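Local coordinates for protein MIPZ (Caulobacter crescentus, PDB 2XJ9) that binds and hydrolyses ATP, dimerises and associates with the nucleoid, forming gradients through which it inhibits cell division and helps to position the division plane, at the interface of chains A and B. Residues are numbered along the deposited sequence; one frame, centred on the assembly and turned at random. Chains: chain A/B, MIPZ.

Contact 1: the interface of chains A and B. Residues chain A 225, 228-229; chain B 137-138, 151.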
loop_
_atom_site.group_PDB
_atom_site.type_symbol
_atom_site.label_atom_id
_atom_site.label_comp_id
_atom_site.label_asym_id
_atom_site.label_seq_id
_atom_site.Cartn_x
_atom_site.Cartn_y
_atom_site.Cartn_z
ATOM N N ARG A 225 6.237 1.682 -13.566
ATOM C CA ARG A 225 6.739 0.893 -12.457
ATOM C C ARG A 225 8.024 0.235 -12.846
ATOM O O ARG A 225 8.798 -0.188 -12.002
ATOM C CB ARG A 225 5.712 -0.171 -12.083
ATOM C CG ARG A 225 6.274 -1.540 -12.171
ATOM C CD ARG A 225 5.332 -2.566 -11.650
ATOM N NE ARG A 225 4.244 -2.846 -12.513
ATOM C CZ ARG A 225 2.980 -3.096 -12.221
ATOM N NH1 ARG A 225 2.209 -3.350 -13.255
ATOM N NH2 ARG A 225 2.471 -3.078 -10.992
ATOM N N PHE A 228 11.813 1.996 -12.191
ATOM C CA PHE A 228 12.226 2.380 -10.850
ATOM C C PHE A 228 13.675 2.050 -10.538
ATOM O O PHE A 228 14.355 2.808 -9.870
ATOM C CB PHE A 228 11.323 1.746 -9.812
ATOM C CG PHE A 228 11.819 1.889 -8.407
ATOM C CD1 PHE A 228 11.401 2.943 -7.613
ATOM C CD2 PHE A 228 12.688 0.954 -7.861
ATOM C CE1 PHE A 228 11.838 3.053 -6.302
ATOM C CE2 PHE A 228 13.140 1.076 -6.541
ATOM C CZ PHE A 228 12.715 2.123 -5.773
ATOM N N PRO A 229 14.153 0.897 -10.996
ATOM C CA PRO A 229 15.542 0.575 -10.627
ATOM C C PRO A 229 16.572 1.557 -11.204
ATOM O O PRO A 229 17.682 1.646 -10.681
ATOM C CB PRO A 229 15.744 -0.832 -11.211
ATOM C CG PRO A 229 14.361 -1.396 -11.293
ATOM C CD PRO A 229 13.444 -0.247 -11.596
ATOM N N PHE B 137 9.253 -3.607 -9.052
ATOM C CA PHE B 137 10.521 -3.407 -8.389
ATOM C C PHE B 137 10.389 -2.467 -7.197
ATOM O O PHE B 137 11.210 -2.474 -6.275
ATOM C CB PHE B 137 11.540 -2.899 -9.379
ATOM C CG PHE B 137 12.307 -3.982 -10.045
ATOM C CD1 PHE B 137 12.005 -4.367 -11.337
ATOM C CD2 PHE B 137 13.322 -4.633 -9.376
ATOM C CE1 PHE B 137 12.713 -5.367 -11.950
ATOM C CE2 PHE B 137 14.043 -5.627 -9.992
ATOM C CZ PHE B 137 13.742 -5.994 -11.271
ATOM N N VAL B 138 9.348 -1.651 -7.226
ATOM C CA VAL B 138 9.028 -0.785 -6.116
ATOM C C VAL B 138 8.725 -1.638 -4.885
ATOM O O VAL B 138 9.226 -1.354 -3.811
ATOM C CB VAL B 138 7.831 0.102 -6.465
ATOM C CG1 VAL B 138 7.496 1.017 -5.328
ATOM C CG2 VAL B 138 8.110 0.875 -7.739
ATOM N N LEU B 151 22.414 -4.208 -11.834
ATOM C CA LEU B 151 21.024 -4.664 -11.733
ATOM C C LEU B 151 21.012 -6.000 -11.021
ATOM O O LEU B 151 19.988 -6.675 -10.923
ATOM C CB LEU B 151 20.324 -4.745 -13.092
ATOM C CG LEU B 151 18.803 -4.589 -13.004
ATOM C CD1 LEU B 151 18.437 -3.347 -12.204
ATOM C CD2 LEU B 151 18.173 -4.537 -14.381
#
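A:Pro229 sets the CG corner of its ring over one face of the phenyl ring of B:Phe137, at the dimer interface of this ParA/MinD-type P-loop ATPase. CG of the proline, in the 3-10 helix 228-230, stands 3.9 Å from the centroid of that ring, a CH-pi contact. CG of A:Pro229 is offset toward the rim, its nearest ring atom being CG of B:Phe137 at 3.5 Å. The two side chains run roughly perpendicular. A proline suits this place because its closed ring has little freedom to turn and presents C-H groups, probably slightly polarised by the ring N, to the aromatic face.

Aliphatic packing extends the contact on both flanks. CB of A:Pro229 meets the methyl CD1 of B:Leu151 at 3.8 Å, a branched side chain reaching in from a loop. On the other flank A:Phe228 meets B:Val138, whose methyl CG2 sits 3.9 Å from the ring atom CD1 and also touches CB and CG of the phenylalanine. In B:Val138 this methyl is placed beside the backbone N, while CG1 is anti to it (chi1 -179°), which turns CG2 toward the phenylalanine. The CD2-CE2 flank of the A:Phe228 ring runs near the backbone of B:Phe137, CE2 lying 4.0 Å from the carbonyl O of B:Phe137. B:Phe137 and B:Val138 open helix 137-143. A:Arg225 borders the patch through its backbone, its carbonyl O lying 4.4 Å from CG2 of B:Val138.

Contact 2: the interface of chains A and B. Residues chain A 54, 57, 229; chain B 148.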
loop_
_atom_site.group_PDB
_atom_site.type_symbol
_atom_site.label_atom_id
_atom_site.label_comp_id
_atom_site.label_asym_id
_atom_site.label_seq_id
_atom_site.Cartn_x
_atom_site.Cartn_y
_atom_site.Cartn_z
ATOM N N ASN A 54 18.752 6.203 -7.188
ATOM C CA ASN A 54 18.983 5.361 -8.350
ATOM C C ASN A 54 19.222 6.198 -9.597
ATOM O O ASN A 54 19.958 5.785 -10.489
ATOM C CB ASN A 54 17.804 4.402 -8.588
ATOM C CG ASN A 54 17.568 3.444 -7.424
ATOM O OD1 ASN A 54 18.501 3.043 -6.732
ATOM N ND2 ASN A 54 16.307 3.077 -7.210
ATOM N N ALA A 57 22.822 7.569 -9.221
ATOM C CA ALA A 57 23.773 6.500 -9.531
ATOM C C ALA A 57 23.768 6.072 -10.986
ATOM O O ALA A 57 24.809 5.696 -11.513
ATOM C CB ALA A 57 23.539 5.309 -8.643
ATOM N N PRO A 229 14.153 0.897 -10.996
ATOM C CA PRO A 229 15.542 0.575 -10.627
ATOM C C PRO A 229 16.572 1.557 -11.204
ATOM O O PRO A 229 17.682 1.646 -10.681
ATOM C CB PRO A 229 15.744 -0.832 -11.211
ATOM C CG PRO A 229 14.361 -1.396 -11.293
ATOM C CD PRO A 229 13.444 -0.247 -11.596
ATOM N N PRO B 148 21.484 -0.346 -9.459
ATOM C CA PRO B 148 20.899 0.514 -10.499
ATOM C C PRO B 148 21.548 0.306 -11.843
ATOM O O PRO B 148 20.860 0.277 -12.856
ATOM C CB PRO B 148 21.251 1.921 -10.027
ATOM C CG PRO B 148 21.518 1.780 -8.603
ATOM C CD PRO B 148 22.195 0.462 -8.466
#
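B:Pro148 packs against the helix 47-62 of chain A and against A:Pro229, bringing a loop of one MipZ subunit up to a helix and a 3-10 turn of its twin. The nonpolar part of this small van der Waals patch is the meeting of the ring carbon CG of B:Pro148 with the methyl CB of A:Ala57, at 4.1 Å. Alanine fits this helix surface, since its short side chain lets a loop come close to the helix. Proline suits the loop side: its ring limits backbone freedom and offers a compact hydrocarbon surface.

Carbon-to-oxygen contacts accompany it. A:Asn54, about one helical turn before A:Ala57, sets its amide oxygen OD1 3.8 Å from CG of B:Pro148. With CG beside the backbone N and opposite the carbonyl carbon (chi1 -61°), the amide is carried to where OD1 can touch the proline. An asparagine suits a place at the border of a packing contact, its short amide able to touch hydrocarbon and still, in principle, to bond water or neighbours. The backbone also takes part: the carbonyl O of A:Asn54 lies 4.1 Å from CB of B:Pro148. At A:Pro229 the backbone, rather than the ring, faces this neighbour, so the two prolines do not meet ring against ring. The carbonyl O of A:Pro229 approaches two adjoining ring carbons of B:Pro148, lying 3.4 Å from CA and 3.6 Å from CB.

Contact 3: the interface of chains A and B. Residues chain A 222, 225; chain B 192, 195.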
loop_
_atom_site.group_PDB
_atom_site.type_symbol
_atom_site.label_atom_id
_atom_site.label_comp_id
_atom_site.label_asym_id
_atom_site.label_seq_id
_atom_site.Cartn_x
_atom_site.Cartn_y
_atom_site.Cartn_z
ATOM N N VAL A 222 2.838 -1.061 -16.885
ATOM C CA VAL A 222 4.214 -1.446 -16.622
ATOM C C VAL A 222 5.209 -0.287 -16.620
ATOM O O VAL A 222 6.152 -0.279 -15.837
ATOM C CB VAL A 222 4.695 -2.459 -17.686
ATOM C CG1 VAL A 222 5.791 -3.351 -17.115
ATOM C CG2 VAL A 222 3.518 -3.287 -18.192
ATOM N N ARG A 225 6.237 1.682 -13.566
ATOM C CA ARG A 225 6.739 0.893 -12.457
ATOM C C ARG A 225 8.024 0.235 -12.846
ATOM O O ARG A 225 8.798 -0.188 -12.002
ATOM C CB ARG A 225 5.712 -0.171 -12.083
ATOM C CG ARG A 225 6.274 -1.540 -12.171
ATOM C CD ARG A 225 5.332 -2.566 -11.650
ATOM N NE ARG A 225 4.244 -2.846 -12.513
ATOM C CZ ARG A 225 2.980 -3.096 -12.221
ATOM N NH1 ARG A 225 2.209 -3.350 -13.255
ATOM N NH2 ARG A 225 2.471 -3.078 -10.992
ATOM N N GLU B 192 3.252 -7.535 -19.472
ATOM C CA GLU B 192 4.292 -7.327 -18.470
ATOM C C GLU B 192 5.488 -8.259 -18.553
ATOM O O GLU B 192 6.288 -8.298 -17.619
ATOM C CB GLU B 192 3.687 -7.469 -17.085
ATOM C CG GLU B 192 2.585 -6.499 -16.810
ATOM C CD GLU B 192 2.593 -6.055 -15.373
ATOM O OE1 GLU B 192 3.708 -5.935 -14.810
ATOM O OE2 GLU B 192 1.494 -5.843 -14.812
ATOM N N ASN B 195 9.317 -7.187 -17.733
ATOM C CA ASN B 195 9.414 -6.845 -16.319
ATOM C C ASN B 195 9.158 -8.054 -15.415
ATOM O O ASN B 195 9.864 -8.252 -14.429
ATOM C CB ASN B 195 8.461 -5.675 -15.995
ATOM C CG ASN B 195 8.719 -5.036 -14.616
ATOM O OD1 ASN B 195 7.804 -4.942 -13.801
ATOM N ND2 ASN B 195 9.960 -4.587 -14.365
#
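A:Val222 begins the 3-10 helix 222-224 and meets B:Glu192, whose backbone has a positive phi (47°) just before helix 193-210, in the dimer of this ParA/MinD-type P-loop ATPase. The valine's two methyls divide the work: CG2 packs on the aliphatic CG of B:Glu192 at 3.6 Å, while CG1 rests 3.7 Å from CB of B:Asn195. A beta-branched residue suits this place because its fork reaches two partners.

Beyond the valine, A:Arg225 forms a salt bridge with B:Glu192, NH1 of the guanidinium standing 3.0 Å from the carboxylate oxygen OE2. No N-H of NH1 is aimed at OE2, so the pairing is probably chiefly electrostatic. The two flat groups are turned 18° apart. A bend at chi3 (74°) in the long arginine helps bring its head to the glutamate, which offers both a hydrocarbon stem for the valine and a charge for the arginine. The arginine's own stem passes the short, polar B:Asn195, with CD of A:Arg225 4.0 Å from the amide oxygen OD1. A methionine in place of A:Arg225 would probably leave the carboxylate of B:Glu192 without this cationic mate at the interface.

Contact 1 lies between the other two, its C-alpha centre about 8 Å from that of contact 2 and about 9 Å from that of contact 3, whereas contacts 2 and 3 are about 17 Å apart. A:Pro229 belongs to contacts 1 and 2, and A:Arg225 to contacts 1 and 3. The stretch from A:Val222 to A:Pro229 therefore runs through the whole set, linking hydrophobic packing to a charged pairing. Two-fold symmetry repeats each contact with the chains exchanged. Because dimerisation underlies MipZ gradient formation, these neighbouring contacts probably help the subunits recognise each other and set their relative orientation.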